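Local coordinates for protein tryptophanyl-tRNA synthetase (Campylobacter jejuni subsp. jejuni, PDB 3TZL) that probably catalyses the ATP-dependent attachment of tryptophan to its cognate tRNA, working as a homodimeric class I aminoacyl-tRNA synthetase, at residues Asp202-Leu210 and Asn274-Tyr284; Ile94-Leu103 and Asp158-Trp167. All coordinates share one frame; numbering follows the deposited sequence.

Contact 1: Asp202-Leu210 and Asn274-Tyr284; sequences DIFSSEKTL and NAYFKEAREKY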
loop_
_atom_site.group_PDB
_atom_site.type_symbol
_atom_site.label_atom_id
_atom_site.label_comp_id
_atom_site.label_asym_id
_atom_site.label_seq_id
_atom_site.Cartn_x
_atom_site.Cartn_y
_atom_site.Cartn_z
ATOM N N ASP B 202 -29.981 -14.281 -15.333
ATOM C CA ASP B 202 -29.502 -13.793 -14.043
ATOM C C ASP B 202 -30.178 -14.495 -12.864
ATOM O O ASP B 202 -31.309 -14.985 -12.968
ATOM C CB ASP B 202 -29.671 -12.269 -13.944
ATOM C CG ASP B 202 -28.946 -11.526 -15.063
ATOM O OD1 ASP B 202 -27.910 -12.019 -15.545
ATOM O OD2 ASP B 202 -29.423 -10.448 -15.472
ATOM N N ILE B 203 -29.461 -14.534 -11.746
ATOM C CA ILE B 203 -29.882 -15.266 -10.563
ATOM C C ILE B 203 -30.739 -14.412 -9.652
ATOM O O ILE B 203 -31.716 -14.887 -9.084
ATOM C CB ILE B 203 -28.660 -15.712 -9.755
ATOM C CG1 ILE B 203 -27.845 -16.720 -10.565
ATOM C CG2 ILE B 203 -29.082 -16.296 -8.421
ATOM C CD1 ILE B 203 -26.580 -17.164 -9.872
ATOM N N PHE B 204 -30.358 -13.148 -9.511
ATOM C CA PHE B 204 -30.982 -12.268 -8.545
ATOM C C PHE B 204 -31.771 -11.142 -9.207
ATOM O O PHE B 204 -31.701 -9.996 -8.789
ATOM C CB PHE B 204 -29.925 -11.710 -7.583
ATOM C CG PHE B 204 -29.226 -12.776 -6.788
ATOM C CD1 PHE B 204 -29.902 -13.475 -5.801
ATOM C CD2 PHE B 204 -27.903 -13.093 -7.038
ATOM C CE1 PHE B 204 -29.268 -14.465 -5.074
ATOM C CE2 PHE B 204 -27.270 -14.093 -6.322
ATOM C CZ PHE B 204 -27.958 -14.774 -5.336
ATOM N N SER B 205 -32.534 -11.484 -10.233
ATOM C CA SER B 205 -33.341 -10.507 -10.937
ATOM C C SER B 205 -34.774 -10.617 -10.458
ATOM O O SER B 205 -35.106 -11.492 -9.664
ATOM C CB SER B 205 -33.263 -10.768 -12.439
ATOM O OG SER B 205 -33.577 -12.121 -12.733
ATOM N N SER B 206 -35.626 -9.717 -10.928
ATOM C CA SER B 206 -37.046 -9.834 -10.664
ATOM C C SER B 206 -37.582 -10.907 -11.577
ATOM O O SER B 206 -36.966 -11.207 -12.600
ATOM C CB SER B 206 -37.753 -8.522 -10.990
ATOM O OG SER B 206 -37.610 -8.198 -12.364
ATOM N N GLU B 207 -38.734 -11.469 -11.220
ATOM C CA GLU B 207 -39.411 -12.437 -12.069
ATOM C C GLU B 207 -39.695 -11.888 -13.458
ATOM O O GLU B 207 -39.707 -12.640 -14.432
ATOM C CB GLU B 207 -40.708 -12.898 -11.426
ATOM C CG GLU B 207 -40.495 -13.754 -10.191
ATOM C CD GLU B 207 -41.760 -14.454 -9.757
ATOM O OE1 GLU B 207 -42.708 -14.504 -10.573
ATOM O OE2 GLU B 207 -41.812 -14.946 -8.606
ATOM N N LYS B 208 -39.908 -10.578 -13.545
ATOM C CA LYS B 208 -40.145 -9.913 -14.821
ATOM C C LYS B 208 -38.900 -9.963 -15.699
ATOM O O LYS B 208 -38.976 -10.218 -16.901
ATOM C CB LYS B 208 -40.565 -8.453 -14.601
ATOM C CG LYS B 208 -40.989 -7.728 -15.884
ATOM C CD LYS B 208 -41.113 -6.218 -15.687
ATOM C CE LYS B 208 -39.768 -5.592 -15.322
ATOM N NZ LYS B 208 -38.720 -5.824 -16.365
ATOM N N THR B 209 -37.750 -9.711 -15.091
ATOM C CA THR B 209 -36.485 -9.719 -15.812
ATOM C C THR B 209 -36.081 -11.130 -16.251
ATOM O O THR B 209 -35.529 -11.324 -17.337
ATOM C CB THR B 209 -35.380 -9.084 -14.959
ATOM O OG1 THR B 209 -35.732 -7.725 -14.671
ATOM C CG2 THR B 209 -34.064 -9.115 -15.686
ATOM N N LEU B 210 -36.373 -12.116 -15.410
ATOM C CA LEU B 210 -36.132 -13.518 -15.753
ATOM C C LEU B 210 -37.035 -13.967 -16.916
ATOM O O LEU B 210 -36.567 -14.584 -17.881
ATOM C CB LEU B 210 -36.342 -14.411 -14.519
ATOM C CG LEU B 210 -36.195 -15.911 -14.789
ATOM C CD1 LEU B 210 -34.763 -16.232 -15.226
ATOM C CD2 LEU B 210 -36.627 -16.764 -13.592
ATOM N N ASN B 274 -37.185 -20.125 -11.093
ATOM C CA ASN B 274 -37.720 -19.420 -9.938
ATOM C C ASN B 274 -37.756 -20.261 -8.672
ATOM O O ASN B 274 -37.542 -19.745 -7.572
ATOM C CB ASN B 274 -39.112 -18.844 -10.231
ATOM C CG ASN B 274 -39.048 -17.549 -11.026
ATOM O OD1 ASN B 274 -38.164 -16.721 -10.800
ATOM N ND2 ASN B 274 -39.980 -17.372 -11.971
ATOM N N ALA B 275 -38.027 -21.552 -8.828
ATOM C CA ALA B 275 -38.152 -22.440 -7.680
ATOM C C ALA B 275 -36.774 -22.817 -7.157
ATOM O O ALA B 275 -36.565 -22.893 -5.953
ATOM C CB ALA B 275 -38.962 -23.694 -8.043
ATOM N N TYR B 276 -35.840 -23.039 -8.075
ATOM C CA TYR B 276 -34.492 -23.448 -7.729
ATOM C C TYR B 276 -33.745 -22.347 -6.952
ATOM O O TYR B 276 -32.947 -22.634 -6.060
ATOM C CB TYR B 276 -33.734 -23.825 -9.001
ATOM C CG TYR B 276 -32.354 -24.406 -8.776
ATOM C CD1 TYR B 276 -31.253 -23.581 -8.589
ATOM C CD2 TYR B 276 -32.150 -25.782 -8.781
ATOM C CE1 TYR B 276 -29.983 -24.107 -8.390
ATOM C CE2 TYR B 276 -30.881 -26.326 -8.584
ATOM C CZ TYR B 276 -29.804 -25.484 -8.391
ATOM O OH TYR B 276 -28.548 -26.009 -8.198
ATOM N N PHE B 277 -34.006 -21.090 -7.287
ATOM C CA PHE B 277 -33.274 -19.993 -6.654
ATOM C C PHE B 277 -34.097 -19.241 -5.624
ATOM O O PHE B 277 -33.637 -18.250 -5.050
ATOM C CB PHE B 277 -32.724 -19.035 -7.702
ATOM C CG PHE B 277 -31.502 -19.564 -8.409
ATOM C CD1 PHE B 277 -30.333 -19.843 -7.695
ATOM C CD2 PHE B 277 -31.516 -19.781 -9.769
ATOM C CE1 PHE B 277 -29.202 -20.326 -8.332
ATOM C CE2 PHE B 277 -30.383 -20.267 -10.427
ATOM C CZ PHE B 277 -29.223 -20.536 -9.704
ATOM N N LYS B 278 -35.310 -19.732 -5.386
ATOM C CA LYS B 278 -36.261 -19.033 -4.537
ATOM C C LYS B 278 -35.659 -18.731 -3.170
ATOM O O LYS B 278 -35.730 -17.604 -2.696
ATOM C CB LYS B 278 -37.541 -19.845 -4.371
ATOM C CG LYS B 278 -38.619 -19.123 -3.587
ATOM C CD LYS B 278 -39.933 -19.892 -3.671
ATOM C CE LYS B 278 -41.011 -19.261 -2.800
ATOM N NZ LYS B 278 -40.620 -19.284 -1.361
ATOM N N GLU B 279 -35.039 -19.731 -2.559
ATOM C CA GLU B 279 -34.502 -19.577 -1.209
ATOM C C GLU B 279 -33.301 -18.631 -1.202
ATOM O O GLU B 279 -33.180 -17.776 -0.334
ATOM C CB GLU B 279 -34.120 -20.948 -0.653
ATOM C CG GLU B 279 -33.945 -21.013 0.851
ATOM C CD GLU B 279 -34.473 -22.325 1.435
ATOM O OE1 GLU B 279 -35.467 -22.871 0.887
ATOM O OE2 GLU B 279 -33.895 -22.810 2.440
ATOM N N ALA B 280 -32.417 -18.788 -2.178
ATOM C CA ALA B 280 -31.251 -17.929 -2.291
ATOM C C ALA B 280 -31.644 -16.459 -2.482
ATOM O O ALA B 280 -31.083 -15.581 -1.841
ATOM C CB ALA B 280 -30.374 -18.398 -3.436
ATOM N N ARG B 281 -32.602 -16.199 -3.365
ATOM C CA ARG B 281 -33.089 -14.840 -3.610
ATOM C C ARG B 281 -33.688 -14.206 -2.354
ATOM O O ARG B 281 -33.441 -13.035 -2.067
ATOM C CB ARG B 281 -34.153 -14.844 -4.702
ATOM C CG ARG B 281 -33.654 -15.204 -6.064
ATOM C CD ARG B 281 -34.802 -15.152 -7.058
ATOM N NE ARG B 281 -34.322 -15.222 -8.426
ATOM C CZ ARG B 281 -35.104 -15.444 -9.476
ATOM N NH1 ARG B 281 -34.581 -15.483 -10.697
ATOM N NH2 ARG B 281 -36.408 -15.631 -9.298
ATOM N N GLU B 282 -34.478 -14.976 -1.608
ATOM C CA GLU B 282 -35.079 -14.467 -0.379
ATOM C C GLU B 282 -34.019 -14.146 0.656
ATOM O O GLU B 282 -34.103 -13.136 1.361
ATOM C CB GLU B 282 -36.068 -15.478 0.212
ATOM C CG GLU B 282 -37.301 -15.705 -0.623
ATOM C CD GLU B 282 -38.150 -16.882 -0.116
ATOM O OE1 GLU B 282 -37.826 -17.453 0.957
ATOM O OE2 GLU B 282 -39.140 -17.232 -0.799
ATOM N N LYS B 283 -33.020 -15.017 0.755
ATOM C CA LYS B 283 -31.914 -14.796 1.677
ATOM C C LYS B 283 -31.072 -13.569 1.254
ATOM O O LYS B 283 -30.663 -12.739 2.093
ATOM C CB LYS B 283 -31.047 -16.047 1.750
ATOM C CG LYS B 283 -29.863 -15.920 2.681
ATOM C CD LYS B 283 -29.171 -17.264 2.807
ATOM C CE LYS B 283 -27.834 -17.158 3.519
ATOM N NZ LYS B 283 -27.203 -18.511 3.600
ATOM N N TYR B 284 -30.825 -13.468 -0.050
ATOM C CA TYR B 284 -30.094 -12.353 -0.629
ATOM C C TYR B 284 -30.746 -11.018 -0.276
ATOM O O TYR B 284 -30.103 -10.131 0.300
ATOM C CB TYR B 284 -30.029 -12.552 -2.138
ATOM C CG TYR B 284 -29.378 -11.438 -2.939
ATOM C CD1 TYR B 284 -27.991 -11.323 -3.031
ATOM C CD2 TYR B 284 -30.155 -10.550 -3.669
ATOM C CE1 TYR B 284 -27.397 -10.314 -3.812
ATOM C CE2 TYR B 284 -29.581 -9.544 -4.439
ATOM C CZ TYR B 284 -28.209 -9.435 -4.511
ATOM O OH TYR B 284 -27.680 -8.431 -5.281
HETATM O O HOH W 1 -39.795 -15.548 -14.390
#
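The rings of F204 and Y284 stack face to face, their planes 19° apart and their centroids 4.1 Å, with F204 CD1 set off toward the rim of the tyrosine ring. CG2 of I203 sits over the centre of the opposite face of F204, and A280 O and R281 CA meet the edge of that ring. The same I203 methyl also lies over one face of F277, so it serves two rings, while Y276 covers the opposite face of F277.

The guanidinium of R281 is the flat group that does the hydrogen bonding. S205 O lies over one face, and the edges do the bonding. NE donates to I203 O at 2.7 Å in a nearly straight bond (172°), with the oxygen in the guanidinium plane; NH1 adds a weak bond to the same oxygen. NH2 donates to N274 OD1 at 2.6 Å, in the amide's carbonyl plane. An extended chain from CG to NE carries the group to the I203 carbonyl, and bonds at two places along its edge should fix its rotation. N274 is engaged further: CD2 of L210 packs 3.2 Å from its OD1, and a water links its ND2 to E207 O.

D202, which is hydrogen-bonded to Q213, lies near the bound ADP and the KMSKS lysine K195. The arrangement thus belongs to the segment following the KMSKS loop of a class I synthetase, which an arginine and an aromatic stack fasten to the helical region of residues 262-289.

Contact 2: Ile94-Leu103 and Asp158-Trp167; sequences ILSQFTPMGL and DIALKVNNEW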
loop_
_atom_site.group_PDB
_atom_site.type_symbol
_atom_site.label_atom_id
_atom_site.label_comp_id
_atom_site.label_asym_id
_atom_site.label_seq_id
_atom_site.Cartn_x
_atom_site.Cartn_y
_atom_site.Cartn_z
ATOM N N ILE B 94 5.596 -3.933 2.545
ATOM C CA ILE B 94 6.779 -4.740 2.811
ATOM C C ILE B 94 7.198 -5.597 1.609
ATOM O O ILE B 94 8.371 -5.599 1.225
ATOM C CB ILE B 94 6.592 -5.582 4.076
ATOM C CG1 ILE B 94 6.633 -4.664 5.292
ATOM C CG2 ILE B 94 7.661 -6.649 4.203
ATOM C CD1 ILE B 94 5.882 -5.212 6.469
ATOM N N LEU B 95 6.243 -6.289 0.992
ATOM C CA LEU B 95 6.534 -7.119 -0.181
ATOM C C LEU B 95 7.084 -6.309 -1.354
ATOM O O LEU B 95 7.824 -6.836 -2.180
ATOM C CB LEU B 95 5.285 -7.887 -0.629
ATOM C CG LEU B 95 4.704 -8.901 0.371
ATOM C CD1 LEU B 95 3.605 -9.736 -0.279
ATOM C CD2 LEU B 95 5.807 -9.825 0.950
ATOM N N SER B 96 6.725 -5.035 -1.435
ATOM C CA SER B 96 7.191 -4.206 -2.543
ATOM C C SER B 96 8.706 -4.088 -2.527
ATOM O O SER B 96 9.329 -3.918 -3.569
ATOM C CB SER B 96 6.559 -2.824 -2.499
ATOM O OG SER B 96 5.196 -2.895 -2.869
ATOM N N GLN B 97 9.294 -4.184 -1.342
ATOM C CA GLN B 97 10.734 -4.061 -1.197
ATOM C C GLN B 97 11.433 -5.284 -1.752
ATOM O O GLN B 97 12.625 -5.246 -2.040
ATOM C CB GLN B 97 11.109 -3.842 0.274
ATOM C CG GLN B 97 10.186 -2.845 1.011
ATOM C CD GLN B 97 9.968 -1.544 0.247
ATOM O OE1 GLN B 97 10.837 -1.083 -0.501
ATOM N NE2 GLN B 97 8.795 -0.956 0.422
ATOM N N PHE B 98 10.678 -6.369 -1.907
ATOM C CA PHE B 98 11.211 -7.614 -2.427
ATOM C C PHE B 98 10.705 -7.905 -3.826
ATOM O O PHE B 98 10.851 -9.013 -4.325
ATOM C CB PHE B 98 10.827 -8.775 -1.514
ATOM C CG PHE B 98 11.413 -8.688 -0.137
ATOM C CD1 PHE B 98 12.657 -9.261 0.147
ATOM C CD2 PHE B 98 10.704 -8.078 0.887
ATOM C CE1 PHE B 98 13.189 -9.205 1.425
ATOM C CE2 PHE B 98 11.222 -8.024 2.177
ATOM C CZ PHE B 98 12.469 -8.587 2.444
ATOM N N THR B 99 10.095 -6.921 -4.464
ATOM C CA THR B 99 9.553 -7.133 -5.799
ATOM C C THR B 99 10.388 -6.380 -6.842
ATOM O O THR B 99 10.360 -5.157 -6.873
ATOM C CB THR B 99 8.087 -6.646 -5.861
ATOM O OG1 THR B 99 7.318 -7.320 -4.857
ATOM C CG2 THR B 99 7.468 -6.919 -7.254
ATOM N N PRO B 100 11.143 -7.099 -7.688
ATOM C CA PRO B 100 11.860 -6.372 -8.748
ATOM C C PRO B 100 10.876 -5.817 -9.772
ATOM O O PRO B 100 9.892 -6.487 -10.091
ATOM C CB PRO B 100 12.738 -7.454 -9.420
ATOM C CG PRO B 100 12.636 -8.691 -8.521
ATOM C CD PRO B 100 11.316 -8.562 -7.791
HETATM N N MSE B 101 11.159 -4.624 -10.284
HETATM C CA MSE B 101 10.321 -3.962 -11.278
HETATM C C MSE B 101 9.963 -4.831 -12.486
HETATM O O MSE B 101 8.812 -4.828 -12.921
HETATM C CB MSE B 101 10.985 -2.664 -11.752
HETATM C CG MSE B 101 10.868 -1.528 -10.754
HETATM SE SE MSE B 101 9.014 -0.949 -10.406
HETATM C CE MSE B 101 8.788 0.119 -12.018
ATOM N N GLY B 102 10.941 -5.561 -13.027
ATOM C CA GLY B 102 10.730 -6.374 -14.217
ATOM C C GLY B 102 9.599 -7.382 -14.083
ATOM O O GLY B 102 8.908 -7.710 -15.052
ATOM N N LEU B 103 9.403 -7.887 -12.871
ATOM C CA LEU B 103 8.298 -8.803 -12.620
ATOM C C LEU B 103 6.945 -8.149 -12.939
ATOM O O LEU B 103 6.039 -8.798 -13.463
ATOM C CB LEU B 103 8.323 -9.249 -11.159
ATOM C CG LEU B 103 8.440 -10.729 -10.803
ATOM C CD1 LEU B 103 9.654 -11.371 -11.451
ATOM C CD2 LEU B 103 8.491 -10.875 -9.284
ATOM N N ASP B 158 7.415 -15.804 -6.627
ATOM C CA ASP B 158 8.754 -15.224 -6.724
ATOM C C ASP B 158 9.050 -14.270 -5.559
ATOM O O ASP B 158 10.167 -14.219 -5.046
ATOM C CB ASP B 158 8.956 -14.512 -8.069
ATOM C CG ASP B 158 8.983 -15.485 -9.258
ATOM O OD1 ASP B 158 9.288 -16.679 -9.055
ATOM O OD2 ASP B 158 8.695 -15.055 -10.396
ATOM N N ILE B 159 8.048 -13.511 -5.148
ATOM C CA ILE B 159 8.206 -12.628 -4.006
ATOM C C ILE B 159 8.503 -13.438 -2.744
ATOM O O ILE B 159 9.451 -13.137 -2.010
ATOM C CB ILE B 159 6.942 -11.776 -3.786
ATOM C CG1 ILE B 159 6.733 -10.822 -4.965
ATOM C CG2 ILE B 159 7.058 -11.000 -2.496
ATOM C CD1 ILE B 159 5.382 -10.039 -4.927
ATOM N N ALA B 160 7.700 -14.477 -2.508
ATOM C CA ALA B 160 7.839 -15.299 -1.311
ATOM C C ALA B 160 9.238 -15.905 -1.231
ATOM O O ALA B 160 9.871 -15.908 -0.167
ATOM C CB ALA B 160 6.790 -16.402 -1.306
ATOM N N LEU B 161 9.706 -16.428 -2.361
ATOM C CA LEU B 161 11.038 -17.006 -2.437
ATOM C C LEU B 161 12.119 -15.981 -2.099
ATOM O O LEU B 161 13.055 -16.283 -1.360
ATOM C CB LEU B 161 11.275 -17.617 -3.813
ATOM C CG LEU B 161 10.756 -19.046 -3.976
ATOM C CD1 LEU B 161 10.621 -19.418 -5.453
ATOM C CD2 LEU B 161 11.698 -20.017 -3.250
ATOM N N LYS B 162 11.984 -14.772 -2.633
ATOM C CA LYS B 162 12.919 -13.702 -2.310
ATOM C C LYS B 162 12.896 -13.386 -0.818
ATOM O O LYS B 162 13.948 -13.263 -0.189
ATOM C CB LYS B 162 12.622 -12.449 -3.133
ATOM C CG LYS B 162 13.822 -11.507 -3.254
ATOM C CD LYS B 162 13.652 -10.524 -4.419
ATOM C CE LYS B 162 14.702 -9.408 -4.418
ATOM N NZ LYS B 162 16.077 -9.933 -4.532
ATOM N N VAL B 163 11.696 -13.282 -0.246
ATOM C CA VAL B 163 11.564 -12.952 1.167
ATOM C C VAL B 163 12.188 -14.042 2.039
ATOM O O VAL B 163 12.960 -13.749 2.958
ATOM C CB VAL B 163 10.094 -12.707 1.569
ATOM C CG1 VAL B 163 9.965 -12.624 3.071
ATOM C CG2 VAL B 163 9.545 -11.421 0.912
ATOM N N ASN B 164 11.867 -15.297 1.722
ATOM C CA ASN B 164 12.376 -16.441 2.457
ATOM C C ASN B 164 13.890 -16.541 2.349
ATOM O O ASN B 164 14.556 -16.992 3.276
ATOM C CB ASN B 164 11.762 -17.761 1.941
ATOM C CG ASN B 164 10.289 -17.932 2.320
ATOM O OD1 ASN B 164 9.730 -17.157 3.090
ATOM N ND2 ASN B 164 9.663 -18.966 1.773
ATOM N N ASN B 165 14.428 -16.143 1.203
ATOM C CA ASN B 165 15.877 -16.154 1.014
ATOM C C ASN B 165 16.566 -15.167 1.946
ATOM O O ASN B 165 17.696 -15.381 2.365
ATOM C CB ASN B 165 16.244 -15.829 -0.432
ATOM C CG ASN B 165 16.479 -17.064 -1.258
ATOM O OD1 ASN B 165 16.907 -18.100 -0.742
ATOM N ND2 ASN B 165 16.204 -16.968 -2.556
ATOM N N GLU B 166 15.875 -14.084 2.267
ATOM C CA GLU B 166 16.463 -13.037 3.087
ATOM C C GLU B 166 16.215 -13.241 4.588
ATOM O O GLU B 166 17.088 -12.931 5.401
ATOM C CB GLU B 166 15.952 -11.663 2.645
ATOM C CG GLU B 166 16.481 -10.498 3.486
ATOM C CD GLU B 166 17.945 -10.184 3.220
ATOM O OE1 GLU B 166 18.471 -10.623 2.180
ATOM O OE2 GLU B 166 18.566 -9.497 4.048
ATOM N N TRP B 167 15.045 -13.787 4.939
ATOM C CA TRP B 167 14.565 -13.781 6.322
ATOM C C TRP B 167 14.341 -15.168 6.965
ATOM O O TRP B 167 14.096 -15.266 8.167
ATOM C CB TRP B 167 13.266 -12.979 6.405
ATOM C CG TRP B 167 13.422 -11.492 6.391
ATOM C CD1 TRP B 167 14.588 -10.768 6.540
ATOM C CD2 TRP B 167 12.372 -10.533 6.243
ATOM N NE1 TRP B 167 14.318 -9.422 6.492
ATOM C CE2 TRP B 167 12.969 -9.248 6.303
ATOM C CE3 TRP B 167 10.982 -10.632 6.062
ATOM C CZ2 TRP B 167 12.226 -8.079 6.186
ATOM C CZ3 TRP B 167 10.244 -9.465 5.949
ATOM C CH2 TRP B 167 10.869 -8.207 6.011
#
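F98 packs against V163 and W167 where the bend between helices 87-96 and 101-105 meets helix 150-167, a largely apolar contact of a turn with a helix in the class I catalytic domain, at the dimer interface. A type I beta turn from S96 to T99 lets the chain leave the first helix and presents F98 to its partner.

The aromatic interactions centre on F98. CG2 of V163 sits over one face of its ring, 3.7 Å from the centroid, in a CH-pi contact. The ring's edge points at the face of W167 in a T-shaped pair, the planes 75° apart and the centroids 5.0 Å, with CZ as the leading atom. E166 CB comes up at another part of the edge. Besides that face the indole offers its rim, where I94 CG2 meets CH2, and W167 NE1 donates to Q51 O of the second subunit.

Aliphatic contacts extend the patch. CD2 of L95 lies across I159 CG2 at 3.8 Å and also meets V163 CG2, each pair crossing at about a right angle. I159 turns CG2 to L95 by placing it opposite the backbone N (chi1 -65°), which sends CG1 and CD1 toward T99. At the far end L103 CD2 touches D158 CB.

A carbon-to-carbonyl contact lies beside the F98 ring, where K162 CD is 3.2 Å from F98 O. Within the turn itself, L95 O accepts from F98 N on one face of its plane and from T99 OG1 on the other; T99 OG1 is 2.8 Å from L95 O in that bond and only 3.3 Å from I159 CD1.

Overall arrangement
The two contacts join segments in separate parts of one enzyme. They lie on opposite sides of the chain's centre, with their own centres 46 Å apart and nearest atoms about 31 Å apart, and they follow one another in sequence, contact 2 closing before contact 1 opens. Each lies nearer a different ligand: the D202 side chain of contact 1 is about 8 Å from the bound ADP, whereas the L95 side chain of contact 2 is about 11 Å from the bound tryptophan and about 8 Å from that of D134, which lines the tryptophan pocket. Contact 2 also meets the second subunit, whereas contact 1 is built within a single chain.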